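Local coordinates for protein thiamin pyrophosphokinase (Geobacillus thermodenitrificans, PDB 3K94) that probably catalyses the transfer of a pyrophosphate group from ATP to thiamin, yielding thiamin diphosphate, at residues B[36-41]-B[64-69]; B[46-51]-B[81-86]; B[152-157]-B[195-200]; B[118-123]-B[135-140]; B[123-126]-B[131-134]. All blocks are in the same frame, centred on the assembly; numbering follows the deposited sequence.

Overall arrangement
Interactions 1 and 2 lie in the catalytic domain and touch where Leu-69 CD1 is 4.2 Å from Ala-47 CB. The chain crosses back and forth between them. Interaction 3, in the thiamin-binding domain, lies on the far side of the chain's centre, about 39 Å from interaction 1 between centres. Interactions 4 and 5 stand between these extremes: they share Pro-123 and strand 131-136, with centres about 11 Å apart, and interaction 4 also touches interactions 2 and 3. One mixed sheet is reached by interactions 2 to 5. Interactions 3 and 5 meet the second subunit, as residues of interactions 2 and 4 also do; as in related thiamin pyrophosphokinases, the active site is probably formed at such a dimer interface.

Interaction 1 (B[36-41]-B[64-69]); sequences TLLEAG and QAFPDL
The C-terminal ends of helix 33-40 and helix 56-65 meet at the surface of the catalytic domain through Leu-38, Ala-65 and Phe-66. Leu-38 supplies the side chain on the helix 33-40 side. A chi1 of -160° sets its CG beside the carbonyl carbon, and the branch thereby reaches across to the other helix end. Its CD2 rests on Ala-65 CB at 3.7 Å, while CG lies obliquely against the Phe-66 ring, 3.9 Å from CE2. The leucine and phenylalanine side chains run past each other in opposite directions. Ala-65 CB also sits over the centre of the Phe-66 ring, 4.0 Å above its plane. Both segments are helix exits: Gly-41 closes the first with a Schellman motif and positive phi, its N bonded to Leu-38 O at 2.9 Å, and Phe-66 leaves the second to begin a type I turn ending at Leu-69. Replacing Leu-38 by an alanine here would probably open a gap between the helix ends and leave Ala-65 CB and Phe-66 CE2 without their apolar partner. Arg-43 packs on Phe-66 and forms a salt bridge with Asp-68.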
# COMPACT_ATOMS: atom_id res chain seq x y z
N THR B 36 18.49 11.30 -6.28
CA THR B 36 17.91 10.81 -7.53
C THR B 36 17.80 11.94 -8.56
O THR B 36 18.15 11.77 -9.73
CB THR B 36 16.52 10.18 -7.31
OG1 THR B 36 16.65 9.10 -6.38
CG2 THR B 36 15.93 9.65 -8.63
N LEU B 37 17.32 13.10 -8.11
CA LEU B 37 17.26 14.29 -8.96
C LEU B 37 18.65 14.68 -9.48
O LEU B 37 18.80 14.94 -10.67
CB LEU B 37 16.63 15.46 -8.21
CG LEU B 37 15.19 15.24 -7.72
CD1 LEU B 37 14.71 16.39 -6.84
CD2 LEU B 37 14.25 15.03 -8.90
N LEU B 38 19.64 14.72 -8.60
CA LEU B 38 21.00 15.10 -9.00
C LEU B 38 21.48 14.16 -10.10
O LEU B 38 22.11 14.58 -11.07
CB LEU B 38 21.96 15.03 -7.82
CG LEU B 38 23.30 15.80 -7.82
CD1 LEU B 38 24.37 15.00 -7.10
CD2 LEU B 38 23.77 16.18 -9.21
N GLU B 39 21.18 12.88 -9.93
CA GLU B 39 21.63 11.86 -10.87
C GLU B 39 21.03 12.05 -12.25
O GLU B 39 21.68 11.76 -13.25
CB GLU B 39 21.32 10.46 -10.34
CG GLU B 39 22.14 10.08 -9.13
CD GLU B 39 23.63 10.11 -9.41
OE1 GLU B 39 24.02 9.96 -10.59
OE2 GLU B 39 24.42 10.29 -8.45
N ALA B 40 19.80 12.54 -12.29
CA ALA B 40 19.12 12.81 -13.56
C ALA B 40 19.56 14.15 -14.15
O ALA B 40 19.20 14.51 -15.27
CB ALA B 40 17.61 12.79 -13.37
N GLY B 41 20.34 14.90 -13.39
CA GLY B 41 20.77 16.21 -13.83
C GLY B 41 19.70 17.27 -13.64
O GLY B 41 19.79 18.35 -14.25
N GLN B 64 28.38 20.01 -3.72
CA GLN B 64 29.26 20.32 -4.84
C GLN B 64 28.45 20.78 -6.06
O GLN B 64 28.70 21.85 -6.65
CB GLN B 64 30.11 19.09 -5.17
CG GLN B 64 30.48 18.96 -6.63
CD GLN B 64 31.48 19.99 -7.04
OE1 GLN B 64 31.59 20.32 -8.22
NE2 GLN B 64 32.21 20.52 -6.07
N ALA B 65 27.46 19.97 -6.44
CA ALA B 65 26.57 20.27 -7.55
C ALA B 65 25.72 21.52 -7.32
O ALA B 65 25.63 22.36 -8.20
CB ALA B 65 25.67 19.06 -7.86
N PHE B 66 25.08 21.63 -6.16
CA PHE B 66 24.22 22.78 -5.87
C PHE B 66 24.57 23.43 -4.52
O PHE B 66 23.88 23.22 -3.53
CB PHE B 66 22.75 22.35 -5.83
CG PHE B 66 22.35 21.47 -6.98
CD1 PHE B 66 22.32 21.97 -8.27
CD2 PHE B 66 21.97 20.16 -6.76
CE1 PHE B 66 21.94 21.15 -9.32
CE2 PHE B 66 21.59 19.35 -7.81
CZ PHE B 66 21.58 19.86 -9.10
N PRO B 67 25.66 24.21 -4.49
CA PRO B 67 26.08 24.84 -3.23
C PRO B 67 24.99 25.73 -2.65
O PRO B 67 24.90 25.88 -1.44
CB PRO B 67 27.29 25.69 -3.64
CG PRO B 67 27.82 25.03 -4.86
CD PRO B 67 26.61 24.46 -5.58
N ASP B 68 24.15 26.29 -3.51
CA ASP B 68 23.12 27.22 -3.08
C ASP B 68 21.75 26.57 -2.91
O ASP B 68 20.74 27.28 -2.85
CB ASP B 68 23.02 28.38 -4.07
CG ASP B 68 22.73 27.91 -5.50
OD1 ASP B 68 22.25 28.73 -6.31
OD2 ASP B 68 22.99 26.72 -5.81
N LEU B 69 21.69 25.25 -2.85
CA LEU B 69 20.39 24.58 -2.79
C LEU B 69 19.58 25.11 -1.60
O LEU B 69 20.13 25.33 -0.53
CB LEU B 69 20.57 23.07 -2.66
CG LEU B 69 19.54 22.15 -3.35
CD1 LEU B 69 19.56 20.79 -2.70
CD2 LEU B 69 18.14 22.73 -3.30

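Interaction 2 (B[46-51]-B[81-86]); sequences RAFGDF and MEIALD
The ring of Phe-48 lies flat against the backbone of helix 80-88, with Ala-84 over one face. Ala-84 CA stands 3.6 Å from the ring centroid and only 9° off the ring normal, a CH-pi contact placed almost centrally. The methyl of the same residue falls on the CD1 side of that face, where Ala-84 CB comes to 3.4 Å from Phe-48 CD1; this is the closest approach of the two segments. Ile-83 C lies over this face too. Near the CD2 corner the ring meets the isoleucine side chain, Ile-83 CG1 being 3.8 Å from Phe-48 CD2, and the two side chains run antiparallel past one another. A chi1 of 57° holds Ile-83 CG1 between the backbone N and the carbonyl carbon and so within reach of the ring. The arrangement is a helix packed on the parallel part of an alpha/beta sheet: strand 46-48 runs between strands 71-72 and 28-30, bonded to both by its backbone, and Ala-84 also packs on Val-30. The small alanine lets the helix come close, with Phe-48 CA and Ala-84 CA 6.1 Å apart. Ile-83 packs as well on the loop residues Glu-75 and Lys-78. Trp-72 of the adjoining strand brings its ring to that of Phe-48 with the planes at about 30°.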
# COMPACT_ATOMS: atom_id res chain seq x y z
N ARG B 46 13.60 23.05 -4.65
CA ARG B 46 13.47 23.02 -3.20
C ARG B 46 13.73 21.59 -2.73
O ARG B 46 13.44 20.65 -3.45
CB ARG B 46 12.06 23.46 -2.83
CG ARG B 46 11.86 23.72 -1.37
CD ARG B 46 10.65 24.60 -1.17
NE ARG B 46 10.92 25.99 -1.54
CZ ARG B 46 10.78 27.02 -0.71
NH1 ARG B 46 10.37 26.83 0.54
NH2 ARG B 46 11.06 28.25 -1.13
N ALA B 47 14.31 21.44 -1.54
CA ALA B 47 14.45 20.13 -0.91
C ALA B 47 14.01 20.16 0.55
O ALA B 47 14.08 21.19 1.22
CB ALA B 47 15.88 19.62 -1.02
N PHE B 48 13.55 19.02 1.05
CA PHE B 48 13.04 18.92 2.42
C PHE B 48 13.61 17.69 3.09
O PHE B 48 13.57 16.60 2.52
CB PHE B 48 11.52 18.78 2.40
CG PHE B 48 10.80 19.96 1.84
CD1 PHE B 48 10.59 20.08 0.48
CD2 PHE B 48 10.31 20.95 2.68
CE1 PHE B 48 9.91 21.16 -0.04
CE2 PHE B 48 9.62 22.03 2.17
CZ PHE B 48 9.42 22.14 0.80
N GLY B 49 14.11 17.86 4.30
CA GLY B 49 14.74 16.77 5.03
C GLY B 49 16.06 17.19 5.65
O GLY B 49 16.53 18.32 5.44
N ASP B 50 16.64 16.28 6.41
CA ASP B 50 17.95 16.47 7.02
C ASP B 50 18.99 15.76 6.19
O ASP B 50 18.69 14.78 5.51
CB ASP B 50 17.98 15.89 8.44
CG ASP B 50 17.20 16.73 9.43
OD1 ASP B 50 17.00 17.94 9.19
OD2 ASP B 50 16.79 16.17 10.46
N PHE B 51 20.23 16.23 6.28
CA PHE B 51 21.33 15.58 5.58
C PHE B 51 21.77 14.26 6.22
O PHE B 51 22.53 13.49 5.62
CB PHE B 51 22.51 16.53 5.44
CG PHE B 51 22.19 17.78 4.67
CD1 PHE B 51 22.03 18.99 5.32
CD2 PHE B 51 22.04 17.73 3.29
CE1 PHE B 51 21.74 20.15 4.61
CE2 PHE B 51 21.75 18.89 2.57
CZ PHE B 51 21.59 20.09 3.24
N MSE B 81 7.97 14.24 3.53
CA MSE B 81 7.04 14.27 2.41
C MSE B 81 5.88 15.21 2.74
O MSE B 81 5.39 15.96 1.88
CB MSE B 81 6.51 12.87 2.14
CG MSE B 81 5.56 12.80 0.96
SE MSE B 81 6.50 13.13 -0.71
CE MSE B 81 7.60 11.54 -0.87
N GLU B 82 5.43 15.16 3.99
CA GLU B 82 4.32 15.99 4.44
C GLU B 82 4.66 17.48 4.35
O GLU B 82 3.91 18.25 3.77
CB GLU B 82 3.94 15.65 5.89
CG GLU B 82 2.94 16.63 6.47
CD GLU B 82 2.34 16.16 7.78
OE1 GLU B 82 3.00 15.36 8.48
OE2 GLU B 82 1.22 16.59 8.11
N ILE B 83 5.81 17.87 4.90
CA ILE B 83 6.16 19.28 4.81
C ILE B 83 6.33 19.69 3.35
O ILE B 83 5.90 20.79 2.96
CB ILE B 83 7.39 19.70 5.68
CG1 ILE B 83 8.63 18.87 5.35
CG2 ILE B 83 7.05 19.56 7.16
CD1 ILE B 83 9.78 19.13 6.32
N ALA B 84 6.92 18.81 2.54
CA ALA B 84 7.05 19.10 1.11
C ALA B 84 5.68 19.30 0.47
O ALA B 84 5.45 20.27 -0.25
CB ALA B 84 7.84 18.00 0.38
N LEU B 85 4.75 18.40 0.75
CA LEU B 85 3.42 18.51 0.16
C LEU B 85 2.66 19.73 0.69
O LEU B 85 2.01 20.44 -0.08
CB LEU B 85 2.60 17.24 0.36
CG LEU B 85 1.23 17.27 -0.30
CD1 LEU B 85 1.32 17.39 -1.83
CD2 LEU B 85 0.46 16.06 0.11
N ASP B 86 2.76 19.98 2.00
CA ASP B 86 2.15 21.15 2.61
C ASP B 86 2.56 22.43 1.84
O ASP B 86 1.75 23.33 1.62
CB ASP B 86 2.58 21.26 4.07
CG ASP B 86 1.88 20.26 4.98
OD1 ASP B 86 0.87 19.64 4.56
OD2 ASP B 86 2.36 20.08 6.12

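Interaction 3 (B[152-157]-B[195-200]); sequences VSYIPV and GTFSFS
Tyr-154 and Phe-197 point toward each other from strands of two different sheets, and their side chains carry the contact. The two CA atoms are 9.7 Å apart, too far for backbone pairing, so the space between the strands is spanned by side chains. The rings cross obliquely: their centroids are 5.1 Å apart and their planes make 52°, neither a parallel stack nor a T-shaped pair. Tyr-154 comes in over one face of Phe-197, with CE1 3.7 Å above that plane and displaced toward the rim, nearest to Phe-197 CG at 3.8 Å. The phenol end reaches further along, and Tyr-154 OH lies 3.2 Å from Phe-197 CD1. Phe-197 meets it from a less common setting, chi1 62°, with CG between the backbone N and the carbonyl carbon. Strand 151-156 belongs to the large mixed sheet and strand 194-199 to a three-stranded antiparallel one, and the pair sits between them, as in the beta-sandwich of thiamin-binding domains of this family. Val-143, Leu-166 and Met-206 pack on both rings. Phe-164 meets Tyr-154 edge-to-face, and His-136 does the same to Phe-197. The attraction here is therefore apolar and dispersive, without a hydrogen bond across the contact. Tyr-154 OH is buried with no polar partner in the model, which implies that ring packing rather than a hydroxyl bond sets the orientation of the phenol and that burying this oxygen probably carries an energetic cost.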
# COMPACT_ATOMS: atom_id res chain seq x y z
N VAL B 152 -7.63 -0.93 -13.75
CA VAL B 152 -8.21 0.15 -12.96
C VAL B 152 -8.99 -0.44 -11.79
O VAL B 152 -9.77 -1.38 -11.96
CB VAL B 152 -9.15 1.05 -13.80
CG1 VAL B 152 -9.62 2.26 -12.98
CG2 VAL B 152 -8.44 1.52 -15.06
N SER B 153 -8.77 0.09 -10.59
CA SER B 153 -9.51 -0.37 -9.43
C SER B 153 -10.07 0.82 -8.67
O SER B 153 -9.41 1.86 -8.56
CB SER B 153 -8.62 -1.20 -8.50
OG SER B 153 -7.95 -2.20 -9.24
N TYR B 154 -11.30 0.66 -8.19
CA TYR B 154 -11.93 1.67 -7.36
C TYR B 154 -12.20 1.10 -5.99
O TYR B 154 -12.76 -0.00 -5.87
CB TYR B 154 -13.23 2.15 -7.99
CG TYR B 154 -13.00 2.89 -9.28
CD1 TYR B 154 -12.57 4.21 -9.27
CD2 TYR B 154 -13.19 2.27 -10.51
CE1 TYR B 154 -12.34 4.89 -10.45
CE2 TYR B 154 -12.98 2.94 -11.69
CZ TYR B 154 -12.55 4.25 -11.66
OH TYR B 154 -12.32 4.92 -12.83
N ILE B 155 -11.79 1.84 -4.97
CA ILE B 155 -12.00 1.46 -3.59
C ILE B 155 -12.62 2.60 -2.82
O ILE B 155 -12.09 3.71 -2.81
CB ILE B 155 -10.69 1.04 -2.92
CG1 ILE B 155 -10.10 -0.17 -3.64
CG2 ILE B 155 -10.91 0.71 -1.45
CD1 ILE B 155 -8.75 -0.60 -3.12
N PRO B 156 -13.77 2.35 -2.16
CA PRO B 156 -14.42 3.39 -1.36
C PRO B 156 -13.61 3.69 -0.10
O PRO B 156 -13.19 2.78 0.59
CB PRO B 156 -15.74 2.73 -0.95
CG PRO B 156 -15.41 1.28 -0.89
CD PRO B 156 -14.43 1.05 -2.02
N VAL B 157 -13.37 4.97 0.18
CA VAL B 157 -12.66 5.37 1.38
C VAL B 157 -13.68 5.69 2.48
O VAL B 157 -13.52 5.29 3.64
CB VAL B 157 -11.76 6.60 1.12
CG1 VAL B 157 -11.20 7.14 2.41
CG2 VAL B 157 -10.64 6.23 0.15
N GLY B 195 -12.80 7.72 -20.92
CA GLY B 195 -13.99 7.40 -20.15
C GLY B 195 -14.13 8.32 -18.97
O GLY B 195 -13.31 9.21 -18.77
N THR B 196 -15.18 8.12 -18.18
CA THR B 196 -15.40 8.90 -16.98
C THR B 196 -15.78 8.01 -15.80
O THR B 196 -16.27 6.89 -15.98
CB THR B 196 -16.55 9.91 -17.18
OG1 THR B 196 -17.72 9.22 -17.61
CG2 THR B 196 -16.18 10.93 -18.25
N PHE B 197 -15.53 8.51 -14.59
CA PHE B 197 -16.19 8.00 -13.40
C PHE B 197 -16.79 9.17 -12.66
O PHE B 197 -16.26 10.26 -12.72
CB PHE B 197 -15.25 7.16 -12.49
CG PHE B 197 -14.06 7.90 -11.91
CD1 PHE B 197 -12.91 8.09 -12.67
CD2 PHE B 197 -14.07 8.35 -10.59
CE1 PHE B 197 -11.80 8.76 -12.14
CE2 PHE B 197 -12.96 9.01 -10.04
CZ PHE B 197 -11.82 9.22 -10.82
N SER B 198 -17.92 8.95 -12.01
CA SER B 198 -18.55 10.02 -11.25
C SER B 198 -19.30 9.45 -10.07
O SER B 198 -19.70 8.29 -10.09
CB SER B 198 -19.49 10.85 -12.13
OG SER B 198 -20.64 10.11 -12.52
N PHE B 199 -19.49 10.27 -9.05
CA PHE B 199 -20.25 9.86 -7.89
C PHE B 199 -20.72 11.12 -7.20
O PHE B 199 -20.11 12.17 -7.35
CB PHE B 199 -19.42 8.97 -6.94
CG PHE B 199 -18.10 9.57 -6.50
CD1 PHE B 199 -17.00 9.54 -7.34
CD2 PHE B 199 -17.97 10.13 -5.23
CE1 PHE B 199 -15.78 10.09 -6.94
CE2 PHE B 199 -16.74 10.67 -4.81
CZ PHE B 199 -15.64 10.65 -5.67
N SER B 200 -21.82 11.02 -6.45
CA SER B 200 -22.44 12.21 -5.88
C SER B 200 -22.14 12.38 -4.40
O SER B 200 -22.28 13.47 -3.86
CB SER B 200 -23.96 12.16 -6.08
OG SER B 200 -24.52 11.15 -5.25

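Interaction 4 (B[118-123]-B[135-140])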
# COMPACT_ATOMS: atom_id res chain seq x y z
N LYS B 118 -6.14 14.04 3.22
CA LYS B 118 -6.19 15.35 3.83
C LYS B 118 -6.37 16.42 2.76
O LYS B 118 -7.13 17.38 2.95
CB LYS B 118 -4.95 15.64 4.67
CG LYS B 118 -4.86 17.09 5.14
CD LYS B 118 -3.66 17.31 6.03
CE LYS B 118 -3.60 18.75 6.53
NZ LYS B 118 -2.56 18.88 7.59
N TYR B 119 -5.68 16.26 1.64
CA TYR B 119 -5.78 17.21 0.53
C TYR B 119 -6.61 16.65 -0.62
O TYR B 119 -6.28 16.85 -1.79
CB TYR B 119 -4.39 17.62 0.05
CG TYR B 119 -3.57 18.37 1.08
CD1 TYR B 119 -3.92 19.66 1.47
CD2 TYR B 119 -2.44 17.80 1.64
CE1 TYR B 119 -3.17 20.35 2.41
CE2 TYR B 119 -1.68 18.48 2.57
CZ TYR B 119 -2.05 19.75 2.96
OH TYR B 119 -1.29 20.43 3.88
N ALA B 120 -7.68 15.93 -0.29
CA ALA B 120 -8.48 15.26 -1.30
C ALA B 120 -9.02 16.18 -2.40
O ALA B 120 -9.27 15.73 -3.51
CB ALA B 120 -9.63 14.48 -0.64
N ASP B 121 -9.19 17.46 -2.10
CA ASP B 121 -9.69 18.39 -3.11
C ASP B 121 -8.61 18.89 -4.08
O ASP B 121 -8.91 19.62 -5.01
CB ASP B 121 -10.43 19.58 -2.49
CG ASP B 121 -9.57 20.38 -1.50
OD1 ASP B 121 -8.53 19.87 -1.02
OD2 ASP B 121 -9.96 21.52 -1.19
N ARG B 122 -7.36 18.50 -3.84
CA ARG B 122 -6.26 18.89 -4.72
C ARG B 122 -5.84 17.75 -5.64
O ARG B 122 -5.93 16.59 -5.28
CB ARG B 122 -5.05 19.32 -3.90
CG ARG B 122 -5.41 20.11 -2.66
CD ARG B 122 -6.10 21.42 -3.01
NE ARG B 122 -5.91 22.41 -1.96
CZ ARG B 122 -5.05 23.43 -2.03
NH1 ARG B 122 -4.31 23.59 -3.12
NH2 ARG B 122 -4.95 24.28 -1.03
N PRO B 123 -5.35 18.10 -6.83
CA PRO B 123 -4.89 17.11 -7.81
C PRO B 123 -3.53 16.56 -7.43
O PRO B 123 -2.52 17.15 -7.82
CB PRO B 123 -4.77 17.93 -9.10
CG PRO B 123 -5.41 19.26 -8.80
CD PRO B 123 -5.25 19.47 -7.34
N VAL B 135 -7.04 9.93 -4.90
CA VAL B 135 -8.28 9.91 -4.13
C VAL B 135 -9.15 11.08 -4.58
O VAL B 135 -8.64 12.11 -5.02
CB VAL B 135 -8.02 9.97 -2.60
CG1 VAL B 135 -7.13 8.79 -2.16
CG2 VAL B 135 -7.39 11.28 -2.23
N HIS B 136 -10.47 10.92 -4.48
CA HIS B 136 -11.39 11.87 -5.10
C HIS B 136 -12.61 12.20 -4.25
O HIS B 136 -13.16 11.33 -3.57
CB HIS B 136 -11.86 11.33 -6.45
CG HIS B 136 -10.76 11.10 -7.43
ND1 HIS B 136 -10.16 9.87 -7.59
CD2 HIS B 136 -10.13 11.94 -8.28
CE1 HIS B 136 -9.21 9.97 -8.51
NE2 HIS B 136 -9.16 11.22 -8.93
N LEU B 137 -13.04 13.45 -4.33
CA LEU B 137 -14.30 13.89 -3.74
C LEU B 137 -15.37 13.83 -4.83
O LEU B 137 -15.06 13.62 -6.00
CB LEU B 137 -14.14 15.32 -3.19
CG LEU B 137 -13.04 15.46 -2.12
CD1 LEU B 137 -12.96 16.88 -1.56
CD2 LEU B 137 -13.23 14.46 -0.96
N PRO B 138 -16.65 14.00 -4.45
CA PRO B 138 -17.69 13.89 -5.48
C PRO B 138 -17.46 14.82 -6.68
O PRO B 138 -16.93 15.93 -6.54
CB PRO B 138 -18.97 14.26 -4.73
CG PRO B 138 -18.69 13.82 -3.31
CD PRO B 138 -17.23 14.15 -3.10
N GLY B 139 -17.86 14.34 -7.85
CA GLY B 139 -17.69 15.07 -9.09
C GLY B 139 -17.64 14.09 -10.24
O GLY B 139 -17.92 12.90 -10.05
N THR B 140 -17.30 14.58 -11.43
CA THR B 140 -17.11 13.74 -12.60
C THR B 140 -15.66 13.88 -13.02
O THR B 140 -15.13 14.99 -13.06
CB THR B 140 -18.01 14.18 -13.78
OG1 THR B 140 -19.39 14.07 -13.41
CG2 THR B 140 -17.75 13.31 -14.98
O HOH W 1 -11.38 15.63 -5.48
O HOH W 2 -7.66 14.47 -6.05
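Ala-120 lies within a type I turn from Tyr-119 to Arg-122, closed by Arg-122 N to Tyr-119 O at 2.8 Å, and this turn faces the end of strand 131-136. The closest CA pair is Ala-120 and His-136, 5.9 Å apart, yet no direct hydrogen bond joins the two segments. Water 1 bridges instead, donating to Ala-120 O at 2.9 Å and accepting from Leu-137 N at 3.0 Å. Water 2 sits 2.8 Å from both Arg-122 O and Val-135 O. Beside these water bridges, Leu-137 straddles the turn with its fork: CD2 touches Ala-120 CB at 3.6 Å and CD1 reaches Asp-121 CB at 3.8 Å. Val-135 adds its CG2 to the alanine methyl. With a serine in place of Leu-137, Ala-120 CB and Asp-121 CB would probably lose their apolar cover, and the turn could shift against the strand. The contact ties the loop after helix 106-118 to the place where the chain passes from strand 131-136 to strand 139-144. Its chemistry is divided: aliphatic groups supply the direct touch, while ordered water joins Ala-120 O to Leu-137 N and Arg-122 O to Val-135 O and probably helps to satisfy these four groups.

Interaction 5 (B[123-126]-B[131-134])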
# COMPACT_ATOMS: atom_id res chain seq x y z
N PRO B 123 -5.35 18.10 -6.83
CA PRO B 123 -4.89 17.11 -7.81
C PRO B 123 -3.53 16.56 -7.43
O PRO B 123 -2.52 17.15 -7.82
CB PRO B 123 -4.77 17.93 -9.10
CG PRO B 123 -5.41 19.26 -8.80
CD PRO B 123 -5.25 19.47 -7.34
N ILE B 124 -3.49 15.45 -6.69
CA ILE B 124 -2.22 14.88 -6.28
C ILE B 124 -2.22 13.42 -6.69
O ILE B 124 -3.23 12.75 -6.54
CB ILE B 124 -2.00 15.03 -4.75
CG1 ILE B 124 -2.20 16.49 -4.32
CG2 ILE B 124 -0.60 14.55 -4.33
CD1 ILE B 124 -2.59 16.64 -2.87
N GLU B 125 -1.13 12.94 -7.27
CA GLU B 125 -1.00 11.52 -7.61
C GLU B 125 0.17 10.92 -6.85
O GLU B 125 1.21 11.54 -6.70
CB GLU B 125 -0.71 11.31 -9.10
CG GLU B 125 -1.67 11.97 -10.08
CD GLU B 125 -1.37 11.55 -11.53
OE1 GLU B 125 -0.19 11.33 -11.86
OE2 GLU B 125 -2.32 11.44 -12.33
N ILE B 126 0.02 9.70 -6.36
CA ILE B 126 1.19 8.92 -5.99
C ILE B 126 1.55 8.05 -7.19
O ILE B 126 0.69 7.34 -7.75
CB ILE B 126 0.91 8.04 -4.75
CG1 ILE B 126 0.80 8.92 -3.50
CG2 ILE B 126 1.99 6.99 -4.59
CD1 ILE B 126 0.38 8.17 -2.24
N ASN B 131 2.14 1.93 -10.79
CA ASN B 131 0.89 2.44 -10.24
C ASN B 131 0.75 3.94 -10.34
O ASN B 131 1.73 4.66 -10.28
CB ASN B 131 0.80 2.11 -8.75
CG ASN B 131 0.89 0.62 -8.46
OD1 ASN B 131 -0.13 -0.06 -8.40
ND2 ASN B 131 2.10 0.12 -8.26
N VAL B 132 -0.49 4.39 -10.41
CA VAL B 132 -0.80 5.76 -10.09
C VAL B 132 -2.00 5.69 -9.16
O VAL B 132 -3.01 5.07 -9.48
CB VAL B 132 -1.09 6.64 -11.34
CG1 VAL B 132 -2.12 5.97 -12.22
CG2 VAL B 132 -1.58 8.00 -10.92
N LEU B 133 -1.88 6.31 -8.00
CA LEU B 133 -2.92 6.24 -6.99
C LEU B 133 -3.42 7.65 -6.72
O LEU B 133 -2.63 8.58 -6.60
CB LEU B 133 -2.40 5.55 -5.72
CG LEU B 133 -3.34 5.34 -4.52
CD1 LEU B 133 -2.78 4.26 -3.62
CD2 LEU B 133 -3.54 6.64 -3.73
N THR B 134 -4.74 7.79 -6.67
CA THR B 134 -5.40 9.07 -6.47
C THR B 134 -6.64 8.87 -5.60
O THR B 134 -7.23 7.79 -5.57
CB THR B 134 -5.83 9.73 -7.80
OG1 THR B 134 -6.66 8.83 -8.57
CG2 THR B 134 -4.62 10.13 -8.64
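Ile-126 and Leu-133 form the tight part of this contact, an antiparallel hydrogen-bonded pair with CA atoms 5.0 Å apart. Ile-126 N donates a hydrogen bond to Leu-133 O at 2.9 Å, and Leu-133 N donates one to Ile-126 O at 2.8 Å. Both bonds are nearly straight, 162° at the hydrogen, and both donors lie in the plane of the carbonyl they address. Ile-126 O is gripped a second time by a CA-H...O contact, with Val-132 CA 3.2 Å away. On the face of the sheet carrying Ile-126 and Leu-133, the two side chains stand next to each other and pack on Leu-116 of helix 106-118. These strands, 125-128 and 131-136, make a beta hairpin at the middle of the large mixed sheet, where parallel order gives way to antiparallel: strand 125-128 lies parallel to 97-99 on its other side. The contact loosens toward Pro-123. There the strands part, Ile-124 turns the end of its side chain away, and its carbonyl O comes to 3.6 Å from the Thr-134 CG2 methyl. Glu-125 forms a partly exposed flank whose aliphatic part is nonetheless well packed: it lies beside Thr-134 with both side chains pointing the same way, and crosses Val-132. With chi2 at -174° the extended chain lays the carboxylate against Val-132 CG2, 3.6 Å from Glu-125 CD; OE1 forms a salt bridge with Arg-97. At the hairpin's other end Asn-131 hydrogen-bonds to the backbone of Leu-106 and Gly-104 of the second subunit.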